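Local coordinates for beta-galactosidase (PDB 6Y2K), which probably releases terminal galactose from beta-galactosides by hydrolysis, working in the cold as a hexameric glycoside hydrolase of family GH42, at residues A[37-42]-A[76-81]; A[259-264]-A[309-314]; A[276-281]-A[438-443]; A[466-471]-A[485-490]. One frame throughout, in Å; residues are numbered along the deposited sequence.

Interaction 1 (A[37-42]-A[76-81]); sequences FSWSTI and TPPKWL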
loop_
_atom_site.group_PDB
_atom_site.type_symbol
_atom_site.label_atom_id
_atom_site.label_comp_id
_atom_site.label_asym_id
_atom_site.label_seq_id
_atom_site.Cartn_x
_atom_site.Cartn_y
_atom_site.Cartn_z
ATOM N N PHE A 37 21.486 46.774 11.286
ATOM C CA PHE A 37 21.180 47.040 9.872
ATOM C C PHE A 37 21.055 48.532 9.531
ATOM O O PHE A 37 20.461 48.882 8.503
ATOM C CB PHE A 37 19.891 46.309 9.455
ATOM C CG PHE A 37 19.950 44.806 9.606
ATOM C CD1 PHE A 37 20.961 44.066 9.008
ATOM C CD2 PHE A 37 18.952 44.127 10.293
ATOM C CE1 PHE A 37 21.006 42.680 9.131
ATOM C CE2 PHE A 37 18.978 42.745 10.399
ATOM C CZ PHE A 37 20.005 42.020 9.820
ATOM N N SER A 38 21.655 49.405 10.347
ATOM C CA SER A 38 21.376 50.856 10.284
ATOM C C SER A 38 22.401 51.719 9.515
ATOM O O SER A 38 22.286 52.941 9.527
ATOM C CB SER A 38 21.168 51.415 11.713
ATOM O OG SER A 38 22.356 51.354 12.494
ATOM N N TRP A 39 23.370 51.111 8.826
ATOM C CA TRP A 39 24.420 51.898 8.153
ATOM C C TRP A 39 23.855 52.940 7.182
ATOM O O TRP A 39 24.313 54.077 7.193
ATOM C CB TRP A 39 25.468 51.005 7.456
ATOM C CG TRP A 39 26.825 51.652 7.197
ATOM C CD1 TRP A 39 27.087 52.965 6.892
ATOM C CD2 TRP A 39 28.099 50.986 7.166
ATOM N NE1 TRP A 39 28.430 53.154 6.691
ATOM C CE2 TRP A 39 29.077 51.961 6.851
ATOM C CE3 TRP A 39 28.509 49.661 7.355
ATOM C CZ2 TRP A 39 30.437 51.655 6.748
ATOM C CZ3 TRP A 39 29.863 49.359 7.250
ATOM C CH2 TRP A 39 30.812 50.354 6.953
ATOM N N SER A 40 22.854 52.594 6.369
ATOM C CA SER A 40 22.266 53.594 5.452
ATOM C C SER A 40 21.546 54.745 6.180
ATOM O O SER A 40 21.406 55.825 5.612
ATOM C CB SER A 40 21.336 52.962 4.405
ATOM O OG SER A 40 20.037 52.695 4.912
ATOM N N THR A 41 21.094 54.515 7.415
ATOM C CA THR A 41 20.525 55.584 8.253
ATOM C C THR A 41 21.655 56.448 8.837
ATOM O O THR A 41 21.560 57.676 8.844
ATOM C CB THR A 41 19.641 54.999 9.377
ATOM O OG1 THR A 41 18.578 54.226 8.799
ATOM C CG2 THR A 41 19.033 56.099 10.245
ATOM N N ILE A 42 22.728 55.800 9.294
ATOM C CA ILE A 42 23.880 56.503 9.874
ATOM C C ILE A 42 24.632 57.332 8.820
ATOM O O ILE A 42 24.979 58.478 9.086
ATOM C CB ILE A 42 24.882 55.535 10.546
ATOM C CG1 ILE A 42 24.224 54.795 11.724
ATOM C CG2 ILE A 42 26.123 56.288 11.042
ATOM C CD1 ILE A 42 24.979 53.565 12.176
ATOM N N THR A 76 25.367 44.760 6.439
ATOM C CA THR A 76 24.646 45.411 5.354
ATOM C C THR A 76 25.239 46.794 5.044
ATOM O O THR A 76 24.625 47.815 5.350
ATOM C CB THR A 76 23.139 45.528 5.689
ATOM O OG1 THR A 76 22.959 45.946 7.045
ATOM C CG2 THR A 76 22.452 44.193 5.512
ATOM N N PRO A 77 26.440 46.832 4.424
ATOM C CA PRO A 77 27.003 48.130 4.033
ATOM C C PRO A 77 26.209 48.779 2.884
ATOM O O PRO A 77 25.563 48.058 2.107
ATOM C CB PRO A 77 28.429 47.784 3.595
ATOM C CG PRO A 77 28.344 46.361 3.140
ATOM C CD PRO A 77 27.333 45.716 4.050
ATOM N N PRO A 78 26.238 50.128 2.785
ATOM C CA PRO A 78 25.399 50.801 1.786
ATOM C C PRO A 78 25.917 50.672 0.357
ATOM O O PRO A 78 27.091 50.364 0.151
ATOM C CB PRO A 78 25.419 52.280 2.221
ATOM C CG PRO A 78 26.224 52.358 3.470
ATOM C CD PRO A 78 27.016 51.089 3.586
ATOM N N LYS A 79 25.048 50.961 -0.611
ATOM C CA LYS A 79 25.389 50.810 -2.027
ATOM C C LYS A 79 26.527 51.737 -2.469
ATOM O O LYS A 79 27.378 51.335 -3.272
ATOM C CB LYS A 79 24.165 51.043 -2.911
ATOM C CG LYS A 79 24.373 50.775 -4.405
ATOM C CD LYS A 79 25.071 49.450 -4.701
ATOM C CE LYS A 79 24.642 48.870 -6.049
ATOM N NZ LYS A 79 24.925 49.801 -7.178
ATOM N N TRP A 80 26.563 52.966 -1.940
ATOM C CA TRP A 80 27.673 53.871 -2.261
ATOM C C TRP A 80 29.032 53.262 -1.893
ATOM O O TRP A 80 30.015 53.449 -2.605
ATOM C CB TRP A 80 27.496 55.261 -1.626
ATOM C CG TRP A 80 27.501 55.321 -0.128
ATOM C CD1 TRP A 80 26.418 55.489 0.671
ATOM C CD2 TRP A 80 28.637 55.253 0.749
ATOM N NE1 TRP A 80 26.794 55.525 1.989
ATOM C CE2 TRP A 80 28.151 55.381 2.067
ATOM C CE3 TRP A 80 30.016 55.113 0.553
ATOM C CZ2 TRP A 80 28.996 55.352 3.184
ATOM C CZ3 TRP A 80 30.853 55.084 1.657
ATOM C CH2 TRP A 80 30.340 55.204 2.957
ATOM N N LEU A 81 29.078 52.516 -0.792
ATOM C CA LEU A 81 30.322 51.879 -0.339
ATOM C C LEU A 81 30.692 50.690 -1.246
ATOM O O LEU A 81 31.845 50.546 -1.650
ATOM C CB LEU A 81 30.183 51.467 1.137
ATOM C CG LEU A 81 31.428 50.987 1.898
ATOM C CD1 LEU A 81 31.239 51.168 3.401
ATOM C CD2 LEU A 81 31.763 49.530 1.586
HETATM O O HOH W 1 23.955 48.267 7.919
#

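Interaction 2 (A[259-264]-A[309-314]); sequences LDVASW and RLWIME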
loop_
_atom_site.group_PDB
_atom_site.type_symbol
_atom_site.label_atom_id
_atom_site.label_comp_id
_atom_site.label_asym_id
_atom_site.label_seq_id
_atom_site.Cartn_x
_atom_site.Cartn_y
_atom_site.Cartn_z
ATOM N N LEU A 259 35.267 36.183 21.988
ATOM C CA LEU A 259 34.031 36.781 22.461
ATOM C C LEU A 259 33.721 36.317 23.881
ATOM O O LEU A 259 34.323 35.363 24.383
ATOM C CB LEU A 259 32.881 36.426 21.514
ATOM C CG LEU A 259 32.991 37.004 20.094
ATOM C CD1 LEU A 259 32.047 36.261 19.154
ATOM C CD2 LEU A 259 32.693 38.500 20.060
ATOM N N ASP A 260 32.789 37.013 24.524
ATOM C CA ASP A 260 32.386 36.708 25.900
ATOM C C ASP A 260 31.192 35.770 25.984
ATOM O O ASP A 260 31.052 35.039 26.964
ATOM C CB ASP A 260 32.060 38.000 26.642
ATOM C CG ASP A 260 33.233 38.945 26.683
ATOM O OD1 ASP A 260 34.351 38.503 27.050
ATOM O OD2 ASP A 260 33.056 40.126 26.315
ATOM N N VAL A 261 30.315 35.819 24.979
ATOM C CA VAL A 261 29.051 35.091 24.995
ATOM C C VAL A 261 28.806 34.506 23.606
ATOM O O VAL A 261 29.115 35.153 22.601
ATOM C CB VAL A 261 27.861 36.031 25.320
ATOM C CG1 VAL A 261 26.546 35.256 25.331
ATOM C CG2 VAL A 261 28.075 36.763 26.646
ATOM N N ALA A 262 28.261 33.292 23.564
ATOM C CA ALA A 262 27.744 32.712 22.327
ATOM C C ALA A 262 26.240 32.895 22.351
ATOM O O ALA A 262 25.582 32.461 23.291
ATOM C CB ALA A 262 28.092 31.240 22.238
ATOM N N SER A 263 25.698 33.558 21.337
ATOM C CA SER A 263 24.255 33.650 21.178
ATOM C C SER A 263 23.864 32.973 19.886
ATOM O O SER A 263 24.701 32.788 19.000
ATOM C CB SER A 263 23.768 35.097 21.186
ATOM O OG SER A 263 24.116 35.788 20.009
ATOM N N TRP A 264 22.600 32.585 19.783
ATOM C CA TRP A 264 22.121 31.988 18.542
ATOM C C TRP A 264 20.658 32.255 18.263
ATOM O O TRP A 264 19.920 32.762 19.117
ATOM C CB TRP A 264 22.485 30.496 18.470
ATOM C CG TRP A 264 21.555 29.585 19.175
ATOM C CD1 TRP A 264 21.432 29.421 20.522
ATOM C CD2 TRP A 264 20.634 28.673 18.568
ATOM N NE1 TRP A 264 20.475 28.470 20.796
ATOM C CE2 TRP A 264 19.969 27.991 19.614
ATOM C CE3 TRP A 264 20.314 28.354 17.240
ATOM C CZ2 TRP A 264 18.989 27.025 19.374
ATOM C CZ3 TRP A 264 19.332 27.394 16.996
ATOM C CH2 TRP A 264 18.689 26.735 18.058
ATOM N N ARG A 309 28.750 30.534 28.692
ATOM C CA ARG A 309 27.789 31.630 28.532
ATOM C C ARG A 309 26.998 31.564 27.206
ATOM O O ARG A 309 27.567 31.715 26.110
ATOM C CB ARG A 309 28.521 32.959 28.646
ATOM C CG ARG A 309 29.191 33.146 30.005
ATOM C CD ARG A 309 29.589 34.591 30.241
ATOM N NE ARG A 309 28.428 35.476 30.279
ATOM C CZ ARG A 309 28.475 36.806 30.151
ATOM N NH1 ARG A 309 29.634 37.438 29.954
ATOM N NH2 ARG A 309 27.353 37.514 30.210
ATOM N N LEU A 310 25.690 31.346 27.343
ATOM C CA LEU A 310 24.765 31.128 26.232
ATOM C C LEU A 310 23.641 32.138 26.311
ATOM O O LEU A 310 23.052 32.293 27.377
ATOM C CB LEU A 310 24.145 29.732 26.355
ATOM C CG LEU A 310 22.987 29.359 25.414
ATOM C CD1 LEU A 310 23.486 29.258 23.979
ATOM C CD2 LEU A 310 22.335 28.056 25.848
ATOM N N TRP A 311 23.357 32.810 25.191
ATOM C CA TRP A 311 22.125 33.568 24.987
ATOM C C TRP A 311 21.404 33.026 23.752
ATOM O O TRP A 311 22.015 32.386 22.895
ATOM C CB TRP A 311 22.391 35.056 24.718
ATOM C CG TRP A 311 23.054 35.866 25.804
ATOM C CD1 TRP A 311 23.362 35.479 27.070
ATOM C CD2 TRP A 311 23.460 37.232 25.695
ATOM N NE1 TRP A 311 23.959 36.510 27.759
ATOM C CE2 TRP A 311 24.025 37.604 26.935
ATOM C CE3 TRP A 311 23.408 38.176 24.664
ATOM C CZ2 TRP A 311 24.543 38.889 27.173
ATOM C CZ3 TRP A 311 23.928 39.462 24.899
ATOM C CH2 TRP A 311 24.478 39.802 26.151
ATOM N N ILE A 312 20.104 33.293 23.666
ATOM C CA ILE A 312 19.377 33.170 22.412
ATOM C C ILE A 312 19.111 34.616 21.993
ATOM O O ILE A 312 18.314 35.303 22.625
ATOM C CB ILE A 312 18.057 32.371 22.558
ATOM C CG1 ILE A 312 18.328 30.856 22.604
ATOM C CG2 ILE A 312 17.125 32.633 21.368
ATOM C CD1 ILE A 312 19.230 30.374 23.717
ATOM N N MET A 313 19.812 35.085 20.962
ATOM C CA MET A 313 19.653 36.457 20.476
ATOM C C MET A 313 18.356 36.647 19.701
ATOM O O MET A 313 17.790 37.732 19.732
ATOM C CB MET A 313 20.829 36.861 19.589
ATOM C CG MET A 313 20.892 38.342 19.251
ATOM S SD MET A 313 21.212 39.342 20.728
ATOM C CE MET A 313 22.966 39.086 20.894
ATOM N N GLU A 314 17.908 35.609 18.990
ATOM C CA GLU A 314 16.681 35.671 18.185
ATOM C C GLU A 314 15.841 34.408 18.397
ATOM O O GLU A 314 16.251 33.311 18.009
ATOM C CB GLU A 314 17.006 35.826 16.689
ATOM C CG GLU A 314 17.862 37.040 16.318
ATOM C CD GLU A 314 18.189 37.125 14.838
ATOM O OE1 GLU A 314 17.581 36.374 14.050
ATOM O OE2 GLU A 314 19.059 37.948 14.444
#

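Interaction 3 (A[276-281]-A[438-443]); sequences PLYTED and WCYRMY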
loop_
_atom_site.group_PDB
_atom_site.type_symbol
_atom_site.label_atom_id
_atom_site.label_comp_id
_atom_site.label_asym_id
_atom_site.label_seq_id
_atom_site.Cartn_x
_atom_site.Cartn_y
_atom_site.Cartn_z
ATOM N N PRO A 276 16.835 19.040 5.368
ATOM C CA PRO A 276 16.764 17.622 4.984
ATOM C C PRO A 276 17.095 16.615 6.080
ATOM O O PRO A 276 16.783 15.439 5.924
ATOM C CB PRO A 276 17.786 17.511 3.844
ATOM C CG PRO A 276 17.843 18.872 3.265
ATOM C CD PRO A 276 17.697 19.802 4.443
ATOM N N LEU A 277 17.737 17.050 7.164
ATOM C CA LEU A 277 17.920 16.215 8.369
ATOM C C LEU A 277 16.648 15.457 8.794
ATOM O O LEU A 277 16.705 14.288 9.184
ATOM C CB LEU A 277 18.365 17.115 9.529
ATOM C CG LEU A 277 18.433 16.538 10.943
ATOM C CD1 LEU A 277 19.500 15.470 11.026
ATOM C CD2 LEU A 277 18.719 17.650 11.934
ATOM N N TYR A 278 15.512 16.144 8.752
ATOM C CA TYR A 278 14.289 15.613 9.329
ATOM C C TYR A 278 13.505 14.736 8.358
ATOM O O TYR A 278 13.459 15.010 7.156
ATOM C CB TYR A 278 13.424 16.760 9.849
ATOM C CG TYR A 278 14.108 17.547 10.948
ATOM C CD1 TYR A 278 14.458 16.932 12.153
ATOM C CD2 TYR A 278 14.423 18.899 10.786
ATOM C CE1 TYR A 278 15.092 17.641 13.163
ATOM C CE2 TYR A 278 15.054 19.615 11.790
ATOM C CZ TYR A 278 15.379 18.984 12.986
ATOM O OH TYR A 278 15.998 19.685 14.011
ATOM N N THR A 279 12.902 13.676 8.898
ATOM C CA THR A 279 12.070 12.769 8.120
ATOM C C THR A 279 10.714 13.386 7.825
ATOM O O THR A 279 10.300 14.372 8.452
ATOM C CB THR A 279 11.817 11.446 8.857
ATOM O OG1 THR A 279 11.104 11.699 10.078
ATOM C CG2 THR A 279 13.130 10.714 9.141
ATOM N N GLU A 280 10.006 12.771 6.884
ATOM C CA GLU A 280 8.640 13.207 6.570
ATOM C C GLU A 280 7.728 13.098 7.798
ATOM O O GLU A 280 6.966 14.031 8.080
ATOM C CB GLU A 280 8.057 12.461 5.358
ATOM C CG GLU A 280 8.243 13.227 4.051
ATOM C CD GLU A 280 9.604 13.896 3.963
ATOM O OE1 GLU A 280 9.702 15.089 3.608
ATOM O OE2 GLU A 280 10.596 13.214 4.278
ATOM N N ASP A 281 7.829 11.992 8.539
ATOM C CA ASP A 281 7.060 11.819 9.778
ATOM C C ASP A 281 7.339 12.921 10.806
ATOM O O ASP A 281 6.400 13.467 11.388
ATOM C CB ASP A 281 7.313 10.445 10.418
ATOM C CG ASP A 281 6.656 9.299 9.649
ATOM O OD1 ASP A 281 5.794 9.544 8.767
ATOM O OD2 ASP A 281 7.012 8.135 9.932
ATOM N N TRP A 438 24.589 12.506 11.810
ATOM C CA TRP A 438 25.031 11.437 12.711
ATOM C C TRP A 438 25.184 11.956 14.147
ATOM O O TRP A 438 24.691 11.319 15.079
ATOM C CB TRP A 438 26.332 10.805 12.198
ATOM C CG TRP A 438 26.935 9.764 13.112
ATOM C CD1 TRP A 438 28.159 9.816 13.688
ATOM C CD2 TRP A 438 26.337 8.529 13.544
ATOM N NE1 TRP A 438 28.375 8.699 14.459
ATOM C CE2 TRP A 438 27.275 7.890 14.391
ATOM C CE3 TRP A 438 25.103 7.906 13.307
ATOM C CZ2 TRP A 438 27.024 6.640 14.997
ATOM C CZ3 TRP A 438 24.845 6.667 13.913
ATOM C CH2 TRP A 438 25.802 6.056 14.760
ATOM N N CYS A 439 25.826 13.121 14.309
ATOM C CA CYS A 439 25.958 13.758 15.631
ATOM C C CYS A 439 24.580 14.034 16.246
ATOM O O CYS A 439 24.329 13.713 17.417
ATOM C CB CYS A 439 26.770 15.058 15.554
ATOM S SG CYS A 439 28.536 14.886 15.194
ATOM N N TYR A 440 23.680 14.576 15.428
ATOM C CA TYR A 440 22.322 14.903 15.857
ATOM C C TYR A 440 21.541 13.659 16.279
ATOM O O TYR A 440 20.841 13.694 17.276
ATOM C CB TYR A 440 21.562 15.625 14.736
ATOM C CG TYR A 440 20.261 16.253 15.164
ATOM C CD1 TYR A 440 19.063 15.537 15.112
ATOM C CD2 TYR A 440 20.215 17.572 15.606
ATOM C CE1 TYR A 440 17.865 16.120 15.497
ATOM C CE2 TYR A 440 19.016 18.163 15.980
ATOM C CZ TYR A 440 17.848 17.431 15.931
ATOM O OH TYR A 440 16.661 18.020 16.291
ATOM N N ARG A 441 21.670 12.569 15.523
ATOM C CA ARG A 441 20.965 11.316 15.854
ATOM C C ARG A 441 21.559 10.588 17.079
ATOM O O ARG A 441 20.815 9.941 17.831
ATOM C CB ARG A 441 20.893 10.390 14.638
ATOM C CG ARG A 441 20.100 10.960 13.468
ATOM C CD ARG A 441 18.642 11.219 13.813
ATOM N NE ARG A 441 17.918 11.905 12.739
ATOM C CZ ARG A 441 16.670 12.367 12.841
ATOM N NH1 ARG A 441 15.968 12.214 13.961
ATOM N NH2 ARG A 441 16.102 12.981 11.810
ATOM N N MET A 442 22.868 10.712 17.292
ATOM C CA MET A 442 23.477 10.222 18.545
ATOM C C MET A 442 22.950 11.052 19.725
ATOM O O MET A 442 22.607 10.501 20.770
ATOM C CB MET A 442 25.010 10.257 18.499
ATOM C CG MET A 442 25.628 9.259 17.522
ATOM S SD MET A 442 27.338 8.843 17.922
ATOM C CE MET A 442 27.089 7.577 19.161
ATOM N N TYR A 443 22.848 12.367 19.520
ATOM C CA TYR A 443 22.327 13.286 20.528
ATOM C C TYR A 443 20.854 13.002 20.858
ATOM O O TYR A 443 20.474 12.989 22.032
ATOM C CB TYR A 443 22.522 14.735 20.064
ATOM C CG TYR A 443 22.052 15.791 21.042
ATOM C CD1 TYR A 443 22.872 16.221 22.093
ATOM C CD2 TYR A 443 20.802 16.376 20.904
ATOM C CE1 TYR A 443 22.449 17.209 22.975
ATOM C CE2 TYR A 443 20.364 17.355 21.780
ATOM C CZ TYR A 443 21.187 17.767 22.814
ATOM O OH TYR A 443 20.727 18.732 23.672
HETATM O O HOH W 2 18.827 11.971 10.033
#

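Interaction 4 (A[466-471]-A[485-490]); sequences ELLVLP and NSYQGV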
loop_
_atom_site.group_PDB
_atom_site.type_symbol
_atom_site.label_atom_id
_atom_site.label_comp_id
_atom_site.label_asym_id
_atom_site.label_seq_id
_atom_site.Cartn_x
_atom_site.Cartn_y
_atom_site.Cartn_z
ATOM N N GLU A 466 31.686 11.932 32.913
ATOM C CA GLU A 466 31.693 10.498 33.199
ATOM C C GLU A 466 31.573 9.644 31.940
ATOM O O GLU A 466 32.105 8.536 31.896
ATOM C CB GLU A 466 30.555 10.149 34.161
ATOM C CG GLU A 466 30.638 10.849 35.506
ATOM C CD GLU A 466 31.903 10.509 36.285
ATOM O OE1 GLU A 466 32.562 9.468 36.032
ATOM O OE2 GLU A 466 32.250 11.307 37.160
ATOM N N LEU A 467 30.876 10.165 30.932
ATOM C CA LEU A 467 30.736 9.519 29.625
ATOM C C LEU A 467 31.075 10.519 28.522
ATOM O O LEU A 467 30.577 11.641 28.525
ATOM C CB LEU A 467 29.302 9.021 29.451
ATOM C CG LEU A 467 28.913 8.390 28.113
ATOM C CD1 LEU A 467 29.725 7.131 27.826
ATOM C CD2 LEU A 467 27.422 8.089 28.106
ATOM N N LEU A 468 31.910 10.087 27.584
ATOM C CA LEU A 468 32.397 10.916 26.487
ATOM C C LEU A 468 32.168 10.178 25.175
ATOM O O LEU A 468 32.641 9.053 25.018
ATOM C CB LEU A 468 33.896 11.183 26.659
ATOM C CG LEU A 468 34.631 11.952 25.551
ATOM C CD1 LEU A 468 33.998 13.308 25.304
ATOM C CD2 LEU A 468 36.100 12.124 25.903
ATOM N N VAL A 469 31.471 10.825 24.241
ATOM C CA VAL A 469 31.169 10.250 22.937
ATOM C C VAL A 469 31.775 11.116 21.837
ATOM O O VAL A 469 31.521 12.316 21.799
ATOM C CB VAL A 469 29.647 10.129 22.722
ATOM C CG1 VAL A 469 29.339 9.545 21.336
ATOM C CG2 VAL A 469 29.027 9.269 23.816
ATOM N N LEU A 470 32.592 10.502 20.972
ATOM C CA LEU A 470 33.146 11.151 19.776
ATOM C C LEU A 470 32.429 10.547 18.560
ATOM O O LEU A 470 32.792 9.456 18.110
ATOM C CB LEU A 470 34.663 10.921 19.643
ATOM C CG LEU A 470 35.659 11.108 20.803
ATOM C CD1 LEU A 470 37.052 11.451 20.267
ATOM C CD2 LEU A 470 35.247 12.083 21.885
ATOM N N PRO A 471 31.379 11.222 18.045
ATOM C CA PRO A 471 30.594 10.567 16.994
ATOM C C PRO A 471 31.388 10.165 15.764
ATOM O O PRO A 471 31.143 9.089 15.217
ATOM C CB PRO A 471 29.544 11.623 16.636
ATOM C CG PRO A 471 29.361 12.375 17.903
ATOM C CD PRO A 471 30.740 12.468 18.488
ATOM N N ASN A 485 44.062 9.224 26.292
ATOM C CA ASN A 485 44.861 8.222 27.022
ATOM C C ASN A 485 44.735 8.347 28.548
ATOM O O ASN A 485 44.704 7.337 29.246
ATOM C CB ASN A 485 46.346 8.300 26.620
ATOM C CG ASN A 485 46.605 7.802 25.202
ATOM O OD1 ASN A 485 45.831 7.018 24.642
ATOM N ND2 ASN A 485 47.711 8.258 24.616
ATOM N N SER A 486 44.645 9.574 29.054
ATOM C CA SER A 486 44.547 9.807 30.499
ATOM C C SER A 486 43.106 9.957 31.017
ATOM O O SER A 486 42.895 9.958 32.228
ATOM C CB SER A 486 45.374 11.034 30.884
ATOM O OG SER A 486 44.829 12.208 30.308
ATOM N N TYR A 487 42.124 10.075 30.115
ATOM C CA TYR A 487 40.720 10.246 30.502
ATOM C C TYR A 487 40.266 9.066 31.356
ATOM O O TYR A 487 40.530 7.907 31.014
ATOM C CB TYR A 487 39.836 10.406 29.248
ATOM C CG TYR A 487 38.346 10.484 29.495
ATOM C CD1 TYR A 487 37.790 11.518 30.243
ATOM C CD2 TYR A 487 37.484 9.527 28.953
ATOM C CE1 TYR A 487 36.420 11.588 30.458
ATOM C CE2 TYR A 487 36.117 9.587 29.158
ATOM C CZ TYR A 487 35.589 10.613 29.908
ATOM O OH TYR A 487 34.241 10.652 30.105
ATOM N N GLN A 488 39.624 9.377 32.483
ATOM C CA GLN A 488 39.216 8.376 33.478
ATOM C C GLN A 488 37.744 7.942 33.370
ATOM O O GLN A 488 37.345 6.987 34.034
ATOM C CB GLN A 488 39.492 8.906 34.898
ATOM C CG GLN A 488 40.975 9.119 35.209
ATOM C CD GLN A 488 41.802 7.852 35.035
ATOM O OE1 GLN A 488 41.699 6.909 35.832
ATOM N NE2 GLN A 488 42.643 7.829 34.011
ATOM N N GLY A 489 36.945 8.632 32.552
ATOM C CA GLY A 489 35.544 8.247 32.340
ATOM C C GLY A 489 35.397 7.155 31.286
ATOM O O GLY A 489 36.366 6.455 30.956
ATOM N N VAL A 490 34.179 7.023 30.754
ATOM C CA VAL A 490 33.857 6.015 29.747
ATOM C C VAL A 490 33.882 6.650 28.351
ATOM O O VAL A 490 33.261 7.674 28.135
ATOM C CB VAL A 490 32.476 5.377 30.028
ATOM C CG1 VAL A 490 32.106 4.370 28.943
ATOM C CG2 VAL A 490 32.478 4.703 31.397
#

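Interaction 1 (A[37-42]-A[76-81])
With CG anti to the backbone N (chi1 -158°), the Trp39 side chain reaches from the first turn of its short helix over the Pro77-Pro78 step. In Thr76, chi1 of 43° places OG1 in the crowded position between N and carbonyl carbon, at the rim of Phe37. The indole lies across Pro78: CD of Pro78 sits 3.6 Å from the centroid of the Trp39 five-membered ring, 9° off the normal, a CH-pi contact that suits a flat, electron-rich ring against the polarised C-H groups of proline. Further out, Leu81 CD1 meets CZ2 of Trp39 at 3.5 Å, while Trp39 NE1 is engaged by Glu43. The polar seam is bridged by a water that accepts from Trp39 N (3.0 Å) and from Thr76 OG1 (2.7 Å) and donates to Thr76 O (2.7 Å); the threonine hydroxyl adds a donor beside its backbone carbonyl, holding the water at two points. Thr76 OG1 also meets Phe37 CD1 at 3.4 Å, in the ring plane. Ser184 and Asp186 of a second subunit bond to Ser40. Both segments follow barrel strands, 29-34 and 67-71, and helix 111-128 packs on Trp39 and Leu81 through Tyr113.

Interaction 2 (A[259-264]-A[309-314])
Val261 marks the divide between a close-packed barrel wall and a looser, charged end. Its CG1, anti to the backbone N, stands 3.5 Å from the centroid of the Trp311 five-membered ring and 6° off the normal, a CH-pi contact in which a branched side chain fits a broad indole. Beyond it, the small Ser263 touches Met313 CB with its OG at 3.5 Å and bonds to His241 O. On the outer face the Trp264 indole runs alongside Ile312, its NE1 3.7 Å from Ile312 CG1 and bonded to His299. The parallel strands are joined by Ala262 N to Arg309 O (3.1 Å) and by Trp311 N to Ala262 O (2.9 Å), both nearly straight. Partly exposed Asp260 and Arg309 form the other end: Val261 CG2 lies 3.5 Å from Arg309 CZ, over the guanidinium centre, yet Asp260 pairs with Arg231, and Arg309 with Glu347 and Asp238. Glu314, near the end of the seventh strand, is bound by Arg33 and Tyr267 close to a glycerol, a place consistent with the catalytic carboxylate of clan GH-A enzymes. Within the TIM barrel these strands lie between 238-244 and 348-352, with helix 294-305 packed outside on Ala262, Leu310 and Ile312.

Interaction 3 (A[276-281]-A[438-443])
The loop ahead of helix 280-285 runs past one side of helix 435-448, its nearest approach bringing the CA atoms of Leu277 and Tyr440 to 8.8 Å, so side chains must span the gap. This is a junction between the TIM-barrel catalytic domain and the trimerisation domain. Leu277 goes first: CG is anti to the backbone N (chi1 171°), and CD2 lands 3.7 Å from the centroid of the Tyr440 ring, almost on its normal, a CH-pi contact for which a forked aliphatic tip is well shaped. The same methyl also lies over a face of the Tyr278 ring, toward its rim. The two tyrosines meet as an offset edge-to-face pair, planes at 81° and centroids 5.8 Å apart, with Tyr278 giving the edge. Tyr278 OH donates to Tyr440 OH at 2.9 Å, giving one buried hydroxyl an acceptor, while His291 packs on both rings and Phe297 on that of Tyr440. Arg441 is long enough to reach the loop backbone after a bend at chi2. Its NH1 pairs with Glu282 and Glu444, two carboxylates that balance its charge and help hold its orientation. NH2 donates to Leu277 O at 3.0 Å, with the carbonyl oxygen in the guanidinium plane, and a water accepting from Arg441 NE at 2.9 Å donates to that same Leu277 O at 3.3 Å.

Interaction 4 (A[466-471]-A[485-490])
Val490 O accepts one hydrogen bond, from Leu468 N at 2.8 Å, nearly along the C=O axis, supplemented by a longer CA-H...O contact from Leu467 CA at 3.5 Å. The partner bond runs the other way, from Val490 N to Glu466 O at 2.8 Å with an N-H...O angle of 168°, its donor standing above the carbonyl plane. Together they bracket Leu467 opposite Val490 in a parallel bridge. Both side chains leave on one face, where Leu467 CD1 meets Val490 CG1 at 3.8 Å under Leu595 of helix 585-598; beta-branched valine suits the strand, and leucine, forked one carbon further out, reaches across to it. The contact closes a beta-alpha-beta crossover in the trimerisation domain, strand 467-470 leading through helix 478-486 to the adjacent parallel strand 490-493. Tyr487, the first residue to leave the helix, fills the other face of the sheet. With CG anti to its backbone N (chi1 175°), the ring points back at the first strand and takes Leu468 CD2 over one face, 4.2 Å from the centroid. Gly489 N lies 3.4 Å above the opposite face of the Tyr487 ring, and glycine suits the spot because its CA is hemmed in by Tyr487 OH and Glu466 O. The phenol OH reaches Tyr465 O for its hydrogen bond, while Arg575 binds the carbonyl oxygens of both Tyr487 and Gly489.

From the N terminus, interaction 1 comes first, joining the loops that follow the second and third barrel strands and closing a loop of 33 residues before any other contact opens. Interaction 2 then pairs the sixth and seventh strands, closing a loop of 44. Interaction 3 opens inside that loop, at 276-281, and closes far beyond it, at 438-443, so interactions 2 and 3 cross; interaction 3 itself ties the loop region after the sixth strand to the trimerisation domain. Interaction 4 follows in series, closing 13 residues within that second domain. Interactions 3 and 4 touch: Trp438 NE1 lies 2.9 Å from Pro471 O, probably a hydrogen bond, and Met442 packs on Val469, joining helix 435-448 to the mixed sheet.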